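Local coordinates for 11S globulin (Wrightia tinctoria, PDB 5WXU), which probably serves as a seed storage protein and binds the plant hormone auxin (indole-3-acetic acid), at residues Q59-Y64 against Y257-R262; S96-P101 against V182-S187; E122-F127 against D146-V151. One frame throughout, in Å; residues are numbered along the deposited sequence.

All three interactions reach one mixed beta sheet of the N-terminal cupin domain, and all three touch the same neighbouring subunit. They are nested along the chain: interaction 3 lies inside the loop closed by interaction 2, which lies inside that closed by interaction 1. None touches another. Their centres are about 22 Å (1 and 2), 25 Å (1 and 3) and 27 Å (2 and 3) apart. Strands 258-260 of interaction 1 and 91-98 of interaction 2 are neighbours in the sheet. Interaction 2 borders a bound phosphate. Segment 122-127 of interaction 3 follows directly on Gly-119, Cys-120 and Pro-121, which line an auxin pocket; Cys-120 also forms a disulfide with Cys-291.

Interaction 1: Q59-Y64 against Y257-R262; sequences QHEAGY and YMVRVR
Two hydrogen bonds join the segments. Glu-61 is extended, with CG anti to the backbone N (chi1 173°), and so carries OE1 to the far strand. There Arg-260 N donates to the anti lone pair of Glu-61 OE1 at 2.9 Å, almost straight at 177°. A water lies between Glu-61 OE1 and Arg-260 O. The second bond, from Ala-62 N to Met-258 O (3.0 Å), is bent, with the donor above the carbonyl plane. His-60 NE2 is hydrogen-bonded to Ser-65 OG. Glu-61 OE1 lies 5.2 Å from Arg-260 NH1; Arg-260 NH2 forms a salt bridge with Glu-88 OE1. Ala-62 CB lies over one guanidinium face, toward the rim.

Apolar packing centres on Met-258. Its extended chain runs past His-60, with SD 3.6 Å from both His-60 CD2 and Gly-63 CA. Its CE ends 3.5 Å from Tyr-64 O. A CB on Gly-63 would collide with Met-258 SD and, at these backbone angles, with Ala-62 O.

Residues 61 and 62 turn a tight hairpin between strands 56-60 and 63-67, closed by the hydrogen bond from His-60 N to Gly-63 O (2.8 Å). The contact sets this hairpin of one cupin sheet against short strand 258-260, paired antiparallel with strand 91-98 of the other.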
loop_
_atom_site.group_PDB
_atom_site.type_symbol
_atom_site.label_atom_id
_atom_site.label_comp_id
_atom_site.label_asym_id
_atom_site.label_seq_id
_atom_site.Cartn_x
_atom_site.Cartn_y
_atom_site.Cartn_z
ATOM N N GLN B 59 -18.085 -19.576 -37.125
ATOM C CA GLN B 59 -19.295 -20.330 -36.782
ATOM C C GLN B 59 -19.161 -21.468 -35.779
ATOM O O GLN B 59 -18.290 -22.325 -35.878
ATOM C CB GLN B 59 -19.878 -20.972 -38.064
ATOM C CG GLN B 59 -20.741 -20.045 -38.863
ATOM C CD GLN B 59 -21.987 -19.614 -38.104
ATOM O OE1 GLN B 59 -22.546 -20.319 -37.244
ATOM N NE2 GLN B 59 -22.395 -18.425 -38.385
ATOM N N HIS B 60 -20.069 -21.541 -34.849
ATOM C CA HIS B 60 -20.154 -22.715 -34.022
ATOM C C HIS B 60 -21.505 -23.352 -34.209
ATOM O O HIS B 60 -22.397 -22.754 -34.820
ATOM C CB HIS B 60 -19.922 -22.322 -32.508
ATOM C CG HIS B 60 -18.802 -21.332 -32.312
ATOM N ND1 HIS B 60 -17.474 -21.678 -32.438
ATOM C CD2 HIS B 60 -18.815 -20.004 -32.006
ATOM C CE1 HIS B 60 -16.722 -20.600 -32.277
ATOM N NE2 HIS B 60 -17.505 -19.570 -32.034
ATOM N N GLU B 61 -21.727 -24.461 -33.538
ATOM C CA GLU B 61 -23.021 -25.076 -33.564
ATOM C C GLU B 61 -24.097 -24.171 -33.003
ATOM O O GLU B 61 -25.178 -24.054 -33.583
ATOM C CB GLU B 61 -22.999 -26.334 -32.746
ATOM C CG GLU B 61 -24.353 -26.956 -32.588
ATOM C CD GLU B 61 -24.358 -28.232 -31.862
ATOM O OE1 GLU B 61 -24.253 -28.250 -30.618
ATOM O OE2 GLU B 61 -24.571 -29.245 -32.559
ATOM N N ALA B 62 -23.780 -23.498 -31.881
ATOM C CA ALA B 62 -24.730 -22.774 -31.099
ATOM C C ALA B 62 -24.443 -21.267 -30.982
ATOM O O ALA B 62 -24.879 -20.614 -30.021
ATOM C CB ALA B 62 -24.875 -23.405 -29.748
ATOM N N GLY B 63 -23.811 -20.732 -31.984
ATOM C CA GLY B 63 -23.577 -19.314 -32.068
ATOM C C GLY B 63 -22.431 -19.046 -32.983
ATOM O O GLY B 63 -22.046 -19.932 -33.733
ATOM N N TYR B 64 -21.878 -17.844 -32.897
ATOM C CA TYR B 64 -20.765 -17.420 -33.673
ATOM C C TYR B 64 -19.949 -16.334 -32.981
ATOM O O TYR B 64 -20.432 -15.701 -32.032
ATOM C CB TYR B 64 -21.170 -16.887 -35.040
ATOM C CG TYR B 64 -22.161 -15.753 -35.046
ATOM C CD1 TYR B 64 -23.530 -15.982 -35.109
ATOM C CD2 TYR B 64 -21.699 -14.434 -35.059
ATOM C CE1 TYR B 64 -24.440 -14.899 -35.112
ATOM C CE2 TYR B 64 -22.567 -13.385 -35.102
ATOM C CZ TYR B 64 -23.933 -13.621 -35.140
ATOM O OH TYR B 64 -24.770 -12.535 -35.191
ATOM N N TYR B 257 -17.098 -24.186 -30.662
ATOM C CA TYR B 257 -16.826 -23.866 -29.247
ATOM C C TYR B 257 -18.009 -23.275 -28.540
ATOM O O TYR B 257 -17.899 -22.745 -27.426
ATOM C CB TYR B 257 -15.611 -22.923 -29.188
ATOM C CG TYR B 257 -14.370 -23.564 -29.715
ATOM C CD1 TYR B 257 -14.043 -23.522 -31.042
ATOM C CD2 TYR B 257 -13.566 -24.290 -28.877
ATOM C CE1 TYR B 257 -12.922 -24.207 -31.492
ATOM C CE2 TYR B 257 -12.427 -24.917 -29.308
ATOM C CZ TYR B 257 -12.092 -24.849 -30.612
ATOM O OH TYR B 257 -10.941 -25.526 -30.994
ATOM N N MET B 258 -19.190 -23.362 -29.163
ATOM C CA MET B 258 -20.448 -23.083 -28.501
ATOM C C MET B 258 -21.366 -24.243 -28.885
ATOM O O MET B 258 -21.531 -24.487 -30.093
ATOM C CB MET B 258 -21.099 -21.772 -28.942
ATOM C CG MET B 258 -20.284 -20.509 -28.768
ATOM S SD MET B 258 -21.178 -19.112 -29.425
ATOM C CE MET B 258 -19.993 -17.756 -29.267
ATOM N N VAL B 259 -21.815 -24.991 -27.904
ATOM C CA VAL B 259 -22.639 -26.201 -28.134
ATOM C C VAL B 259 -24.054 -26.069 -27.595
ATOM O O VAL B 259 -24.331 -25.450 -26.539
ATOM C CB VAL B 259 -21.981 -27.425 -27.555
ATOM C CG1 VAL B 259 -20.576 -27.571 -28.123
ATOM C CG2 VAL B 259 -21.961 -27.429 -26.024
ATOM N N ARG B 260 -24.997 -26.713 -28.291
ATOM C CA ARG B 260 -26.372 -26.706 -27.880
ATOM C C ARG B 260 -26.621 -27.671 -26.788
ATOM O O ARG B 260 -26.238 -28.809 -26.884
ATOM C CB ARG B 260 -27.273 -27.117 -29.038
ATOM C CG ARG B 260 -28.749 -27.127 -28.619
ATOM C CD ARG B 260 -29.664 -26.611 -29.727
ATOM N NE ARG B 260 -29.447 -25.178 -29.945
ATOM C CZ ARG B 260 -28.834 -24.618 -30.997
ATOM N NH1 ARG B 260 -28.349 -25.349 -32.012
ATOM N NH2 ARG B 260 -28.705 -23.289 -31.036
ATOM N N VAL B 261 -27.296 -27.243 -25.746
ATOM C CA VAL B 261 -27.712 -28.112 -24.679
ATOM C C VAL B 261 -29.246 -28.238 -24.861
ATOM O O VAL B 261 -29.984 -27.302 -24.574
ATOM C CB VAL B 261 -27.375 -27.501 -23.310
ATOM C CG1 VAL B 261 -27.723 -28.441 -22.142
ATOM C CG2 VAL B 261 -25.911 -27.076 -23.300
ATOM N N ARG B 262 -29.710 -29.401 -25.317
ATOM C CA ARG B 262 -31.081 -29.504 -25.855
ATOM C C ARG B 262 -32.148 -29.272 -24.800
ATOM O O ARG B 262 -33.109 -28.541 -25.054
ATOM C CB ARG B 262 -31.311 -30.857 -26.600
ATOM C CG ARG B 262 -31.128 -32.129 -25.750
ATOM C CD ARG B 262 -31.458 -33.441 -26.478
ATOM N NE ARG B 262 -32.798 -33.966 -26.161
ATOM C CZ ARG B 262 -33.290 -35.142 -26.578
ATOM N NH1 ARG B 262 -32.571 -35.957 -27.347
ATOM N NH2 ARG B 262 -34.522 -35.516 -26.225
HETATM O O HOH W 1 -24.647 -30.241 -29.060
#

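Interaction 2: S96-P101 against V182-S187; sequences SYNNAP and VIHDLS. With PO4 (phosphate ion), chain N.
His-184, next to last in strand 178-185 of the N-terminal cupin barrel, reaches across to Asn-98 in segment 96-101. Its CB lies 4.0 Å from Pro-101 O. Pro-101 O accepts a hydrogen bond from Asp-185 N at 2.9 Å, in the carbonyl plane, which ties the two backbones together beside the ring. CG is anti to the carbonyl carbon (chi1 -76°), so the imidazole swings toward segment 96-101. CD2 meets Ala-100 O edge-on, in the ring plane, at 3.6 Å. At the tip, NE2 donates to Asn-98 OD1 at 3.1 Å (152° at the hydrogen). The donor stands above the amide carbonyl plane, and the ring and amide planes are 77° apart.

A bound phosphate, probably from the crystallisation liquor, lies beside this amide and is hydrogen-bonded to His-85, His-168 and Arg-199. An alanine in place of His-184 would remove the NE2 bond and would probably leave the Asn-98 amide less firmly oriented toward the phosphate. Farther along, Ala-100 CB packs on Leu-186 CD2 at 4.1 Å. Asn-98 ND2 bonds to Arg-198 O as well as to phosphate O1. Phosphate O1 takes two hydrogen bonds from segment 96-101: Asn-98 ND2 at 3.1 Å and Ser-96 OG at 2.7 Å.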
loop_
_atom_site.group_PDB
_atom_site.type_symbol
_atom_site.label_atom_id
_atom_site.label_comp_id
_atom_site.label_asym_id
_atom_site.label_seq_id
_atom_site.Cartn_x
_atom_site.Cartn_y
_atom_site.Cartn_z
ATOM N N SER B 96 -12.820 -21.531 -21.306
ATOM C CA SER B 96 -11.545 -21.135 -21.833
ATOM C C SER B 96 -10.824 -20.166 -20.855
ATOM O O SER B 96 -11.455 -19.594 -19.948
ATOM C CB SER B 96 -11.692 -20.392 -23.173
ATOM O OG SER B 96 -12.365 -19.089 -23.149
ATOM N N TYR B 97 -9.546 -20.017 -21.087
ATOM C CA TYR B 97 -8.720 -19.002 -20.409
ATOM C C TYR B 97 -7.872 -18.308 -21.437
ATOM O O TYR B 97 -7.574 -18.847 -22.508
ATOM C CB TYR B 97 -7.919 -19.505 -19.245
ATOM C CG TYR B 97 -6.854 -20.571 -19.535
ATOM C CD1 TYR B 97 -7.220 -21.901 -19.759
ATOM C CD2 TYR B 97 -5.559 -20.261 -19.669
ATOM C CE1 TYR B 97 -6.268 -22.853 -20.055
ATOM C CE2 TYR B 97 -4.626 -21.203 -19.916
ATOM C CZ TYR B 97 -4.993 -22.504 -20.124
ATOM O OH TYR B 97 -4.012 -23.456 -20.419
ATOM N N ASN B 98 -7.481 -17.085 -21.105
ATOM C CA ASN B 98 -6.746 -16.232 -21.980
ATOM C C ASN B 98 -5.482 -15.756 -21.301
ATOM O O ASN B 98 -5.364 -15.812 -20.079
ATOM C CB ASN B 98 -7.571 -15.036 -22.373
ATOM C CG ASN B 98 -8.905 -15.424 -22.923
ATOM O OD1 ASN B 98 -9.945 -15.110 -22.359
ATOM N ND2 ASN B 98 -8.901 -16.077 -24.099
ATOM N N ASN B 99 -4.596 -15.242 -22.119
ATOM C CA ASN B 99 -3.375 -14.584 -21.602
ATOM C C ASN B 99 -3.496 -13.116 -21.216
ATOM O O ASN B 99 -2.527 -12.489 -20.757
ATOM C CB ASN B 99 -2.232 -14.743 -22.598
ATOM C CG ASN B 99 -2.476 -14.061 -23.904
ATOM O OD1 ASN B 99 -3.556 -14.239 -24.463
ATOM N ND2 ASN B 99 -1.486 -13.351 -24.449
ATOM N N ALA B 100 -4.664 -12.545 -21.423
ATOM C CA ALA B 100 -4.881 -11.108 -21.194
ATOM C C ALA B 100 -6.139 -11.025 -20.425
ATOM O O ALA B 100 -7.073 -11.793 -20.650
ATOM C CB ALA B 100 -5.048 -10.329 -22.497
ATOM N N PRO B 101 -6.228 -10.070 -19.500
ATOM C CA PRO B 101 -7.489 -9.714 -18.818
ATOM C C PRO B 101 -8.482 -9.057 -19.803
ATOM O O PRO B 101 -8.087 -8.668 -20.926
ATOM C CB PRO B 101 -7.045 -8.775 -17.740
ATOM C CG PRO B 101 -5.848 -8.081 -18.356
ATOM C CD PRO B 101 -5.156 -9.087 -19.223
ATOM N N VAL B 182 -16.337 -8.454 -25.914
ATOM C CA VAL B 182 -15.142 -8.784 -25.085
ATOM C C VAL B 182 -13.988 -7.931 -25.591
ATOM O O VAL B 182 -13.575 -8.004 -26.778
ATOM C CB VAL B 182 -14.746 -10.231 -25.166
ATOM C CG1 VAL B 182 -13.626 -10.503 -24.173
ATOM C CG2 VAL B 182 -15.927 -11.180 -24.903
ATOM N N ILE B 183 -13.447 -7.127 -24.681
ATOM C CA ILE B 183 -12.275 -6.325 -24.931
ATOM C C ILE B 183 -11.171 -6.957 -24.097
ATOM O O ILE B 183 -11.195 -6.954 -22.848
ATOM C CB ILE B 183 -12.447 -4.875 -24.559
ATOM C CG1 ILE B 183 -13.648 -4.232 -25.223
ATOM C CG2 ILE B 183 -11.203 -4.078 -24.949
ATOM C CD1 ILE B 183 -13.762 -4.431 -26.723
ATOM N N HIS B 184 -10.203 -7.519 -24.792
ATOM C CA HIS B 184 -8.992 -8.085 -24.154
ATOM C C HIS B 184 -7.880 -7.081 -24.142
ATOM O O HIS B 184 -7.603 -6.489 -25.192
ATOM C CB HIS B 184 -8.503 -9.341 -24.848
ATOM C CG HIS B 184 -9.291 -10.564 -24.559
ATOM N ND1 HIS B 184 -10.256 -11.014 -25.435
ATOM C CD2 HIS B 184 -9.216 -11.502 -23.566
ATOM C CE1 HIS B 184 -10.805 -12.115 -24.968
ATOM N NE2 HIS B 184 -10.202 -12.435 -23.832
ATOM N N ASP B 185 -7.258 -6.861 -22.977
ATOM C CA ASP B 185 -6.178 -5.862 -22.845
ATOM C C ASP B 185 -4.849 -6.557 -23.012
ATOM O O ASP B 185 -4.255 -7.095 -22.042
ATOM C CB ASP B 185 -6.331 -5.181 -21.477
ATOM C CG ASP B 185 -5.321 -4.134 -21.247
ATOM O OD1 ASP B 185 -4.562 -3.811 -22.198
ATOM O OD2 ASP B 185 -5.223 -3.713 -20.042
ATOM N N LEU B 186 -4.366 -6.622 -24.242
ATOM C CA LEU B 186 -3.138 -7.353 -24.505
ATOM C C LEU B 186 -1.889 -6.760 -23.877
ATOM O O LEU B 186 -0.990 -7.489 -23.535
ATOM C CB LEU B 186 -2.874 -7.410 -26.019
ATOM C CG LEU B 186 -4.003 -8.086 -26.813
ATOM C CD1 LEU B 186 -3.621 -8.032 -28.298
ATOM C CD2 LEU B 186 -4.307 -9.496 -26.404
ATOM N N SER B 187 -1.796 -5.452 -23.753
ATOM C CA SER B 187 -0.604 -4.821 -23.261
ATOM C C SER B 187 -0.519 -4.834 -21.753
ATOM O O SER B 187 0.421 -4.272 -21.202
ATOM C CB SER B 187 -0.420 -3.371 -23.773
ATOM O OG SER B 187 -1.233 -2.434 -23.074
HETATM P P PO4 N . -12.673 -15.839 -24.842
HETATM O O1 PO4 N . -11.678 -17.106 -24.844
HETATM O O2 PO4 N . -13.777 -15.699 -23.807
HETATM O O3 PO4 N . -11.861 -14.631 -24.359
HETATM O O4 PO4 N . -13.093 -15.309 -26.214
#

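Interaction 3: E122-F127 against D146-V151; sequences ETFQSF and DQHQKV. Unlike the reference sequence in segment 146-151: Gln-147 (reference Arg).
Ser-126 O is gripped by two hydrogen bonds. Asp-146 N donates to it at 3.0 Å, in the carbonyl plane. A water donates to Ser-126 O at 3.1 Å and is itself held by Gln-147 NE2. The same NE2 comes within 3.2 Å of Phe-127 CE1.

Strands 124-126 and 146-148 form an antiparallel ladder in the cupin sheet. Phe-124 and His-148 are one hydrogen-bonded pair, Ser-126 and Asp-146 the next. At its start Thr-123 and Phe-124 both face His-148, a classic beta bulge. The sheet runs on: Phe-124 and Gln-125 pair in parallel with a strand of a further subunit, not the one shared by all three interactions.

Lys-150 CA makes a CH-pi contact over the face of the Phe-124 ring, 3.7 Å from its centroid and only 11° off the ring normal. The two side chains run side by side, while Val-151 CG2 comes to 4.0 Å from Phe-124 CE2. In the conformer described, Lys-150 NZ bends back to Val-151 O at 2.8 Å. It also bonds a citrate, probably from the crystallisation liquor, and weakly Glu-303 O of that further subunit. His-148 holds CG in the crowded position (chi1 54°), and its ND1 donates to Gln-149 O at 2.8 Å, in the ring plane.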
loop_
_atom_site.group_PDB
_atom_site.type_symbol
_atom_site.label_atom_id
_atom_site.label_comp_id
_atom_site.label_asym_id
_atom_site.label_seq_id
_atom_site.Cartn_x
_atom_site.Cartn_y
_atom_site.Cartn_z
ATOM N N GLU B 122 -15.475 -25.449 -3.659
ATOM C CA GLU B 122 -16.730 -25.420 -4.354
ATOM C C GLU B 122 -17.869 -25.100 -3.353
ATOM O O GLU B 122 -18.265 -25.986 -2.582
ATOM C CB GLU B 122 -16.949 -26.757 -5.044
ATOM C CG GLU B 122 -16.187 -26.911 -6.361
ATOM C CD GLU B 122 -14.676 -27.009 -6.220
ATOM O OE1 GLU B 122 -14.319 -27.974 -5.432
ATOM O OE2 GLU B 122 -13.919 -26.120 -6.873
ATOM N N THR B 123 -18.456 -23.886 -3.386
ATOM C CA THR B 123 -19.443 -23.500 -2.395
ATOM C C THR B 123 -20.919 -23.496 -2.846
ATOM O O THR B 123 -21.784 -23.097 -2.061
ATOM C CB THR B 123 -19.135 -22.090 -1.813
ATOM O OG1 THR B 123 -19.281 -21.106 -2.810
ATOM C CG2 THR B 123 -17.753 -22.028 -1.309
ATOM N N PHE B 124 -21.178 -23.857 -4.092
ATOM C CA PHE B 124 -22.557 -24.061 -4.567
ATOM C C PHE B 124 -22.741 -25.592 -4.540
ATOM O O PHE B 124 -22.099 -26.302 -5.296
ATOM C CB PHE B 124 -22.753 -23.478 -5.954
ATOM C CG PHE B 124 -23.248 -22.034 -5.967
ATOM C CD1 PHE B 124 -22.741 -21.092 -5.051
ATOM C CD2 PHE B 124 -24.054 -21.576 -6.991
ATOM C CE1 PHE B 124 -23.135 -19.770 -5.102
ATOM C CE2 PHE B 124 -24.467 -20.257 -7.020
ATOM C CZ PHE B 124 -23.996 -19.328 -6.068
ATOM N N GLN B 125 -23.533 -26.066 -3.605
ATOM C CA GLN B 125 -23.561 -27.468 -3.222
ATOM C C GLN B 125 -24.971 -28.091 -3.275
ATOM O O GLN B 125 -25.941 -27.500 -2.775
ATOM C CB GLN B 125 -23.048 -27.607 -1.820
ATOM C CG GLN B 125 -21.750 -26.834 -1.561
ATOM C CD GLN B 125 -21.554 -26.530 -0.102
ATOM O OE1 GLN B 125 -21.096 -27.398 0.643
ATOM N NE2 GLN B 125 -21.812 -25.260 0.309
ATOM N N SER B 126 -25.050 -29.249 -3.881
ATOM C CA SER B 126 -26.329 -30.024 -3.745
ATOM C C SER B 126 -26.006 -31.471 -3.488
ATOM O O SER B 126 -25.264 -32.107 -4.260
ATOM C CB SER B 126 -27.164 -29.869 -4.968
ATOM O OG SER B 126 -28.287 -30.713 -4.888
ATOM N N PHE B 127 -26.568 -32.004 -2.404
ATOM C CA PHE B 127 -26.314 -33.383 -2.018
ATOM C C PHE B 127 -27.501 -34.322 -2.376
ATOM O O PHE B 127 -27.543 -35.463 -1.874
ATOM C CB PHE B 127 -25.924 -33.398 -0.518
ATOM C CG PHE B 127 -24.676 -32.611 -0.250
ATOM C CD1 PHE B 127 -23.429 -33.186 -0.418
ATOM C CD2 PHE B 127 -24.744 -31.253 0.101
ATOM C CE1 PHE B 127 -22.271 -32.425 -0.227
ATOM C CE2 PHE B 127 -23.581 -30.486 0.280
ATOM C CZ PHE B 127 -22.342 -31.075 0.099
ATOM N N ASP B 146 -24.190 -32.391 -7.079
ATOM C CA ASP B 146 -22.914 -31.822 -7.652
ATOM C C ASP B 146 -22.457 -30.696 -6.727
ATOM O O ASP B 146 -23.209 -30.246 -5.869
ATOM C CB ASP B 146 -23.180 -31.196 -9.022
ATOM C CG ASP B 146 -21.896 -30.832 -9.806
ATOM O OD1 ASP B 146 -20.792 -31.339 -9.448
ATOM O OD2 ASP B 146 -22.042 -30.105 -10.799
ATOM N N GLN B 147 -21.191 -30.348 -6.830
ATOM C CA GLN B 147 -20.701 -29.177 -6.102
ATOM C C GLN B 147 -19.861 -28.460 -7.130
ATOM O O GLN B 147 -19.064 -29.104 -7.800
ATOM C CB GLN B 147 -19.820 -29.604 -4.955
ATOM C CG GLN B 147 -20.516 -30.273 -3.801
ATOM C CD GLN B 147 -19.526 -31.083 -3.010
ATOM O OE1 GLN B 147 -18.315 -30.761 -2.964
ATOM N NE2 GLN B 147 -19.998 -32.187 -2.447
ATOM N N HIS B 148 -19.995 -27.158 -7.219
ATOM C CA HIS B 148 -19.160 -26.378 -8.100
ATOM C C HIS B 148 -18.902 -24.976 -7.515
ATOM O O HIS B 148 -19.483 -24.648 -6.502
ATOM C CB HIS B 148 -19.705 -26.352 -9.561
ATOM C CG HIS B 148 -21.116 -25.899 -9.708
ATOM N ND1 HIS B 148 -21.488 -24.587 -9.539
ATOM C CD2 HIS B 148 -22.249 -26.586 -10.025
ATOM C CE1 HIS B 148 -22.803 -24.483 -9.728
ATOM N NE2 HIS B 148 -23.283 -25.676 -10.040
ATOM N N GLN B 149 -18.088 -24.155 -8.166
ATOM C CA GLN B 149 -17.952 -22.793 -7.654
ATOM C C GLN B 149 -19.181 -21.962 -8.005
ATOM O O GLN B 149 -19.925 -22.293 -8.947
ATOM C CB GLN B 149 -16.650 -22.162 -8.153
ATOM C CG GLN B 149 -15.414 -22.775 -7.468
ATOM C CD GLN B 149 -14.098 -22.153 -7.886
ATOM O OE1 GLN B 149 -14.063 -21.166 -8.582
ATOM N NE2 GLN B 149 -13.009 -22.709 -7.393
ATOM N N LYS B 150 -19.293 -20.814 -7.337
ATOM C CA LYS B 150 -20.365 -19.880 -7.590
ATOM C C LYS B 150 -20.471 -19.544 -9.045
ATOM O O LYS B 150 -19.470 -19.291 -9.721
ATOM C CB LYS B 150 -20.186 -18.554 -6.856
ATOM C CG LYS B 150 -21.057 -17.473 -7.498
ATOM C CD LYS B 150 -20.989 -16.154 -6.797
ATOM C CE LYS B 150 -22.077 -15.172 -7.231
ATOM N NZ LYS B 150 -23.496 -15.581 -7.495
ATOM N N VAL B 151 -21.712 -19.458 -9.498
ATOM C CA VAL B 151 -22.001 -19.016 -10.828
ATOM C C VAL B 151 -22.634 -17.638 -10.732
ATOM O O VAL B 151 -23.141 -17.260 -9.659
ATOM C CB VAL B 151 -22.788 -20.094 -11.614
ATOM C CG1 VAL B 151 -21.849 -21.325 -11.755
ATOM C CG2 VAL B 151 -24.125 -20.473 -10.965
HETATM O O HOH W 2 -17.601 -21.141 -4.860
HETATM O O HOH W 3 -22.402 -33.191 -4.109
#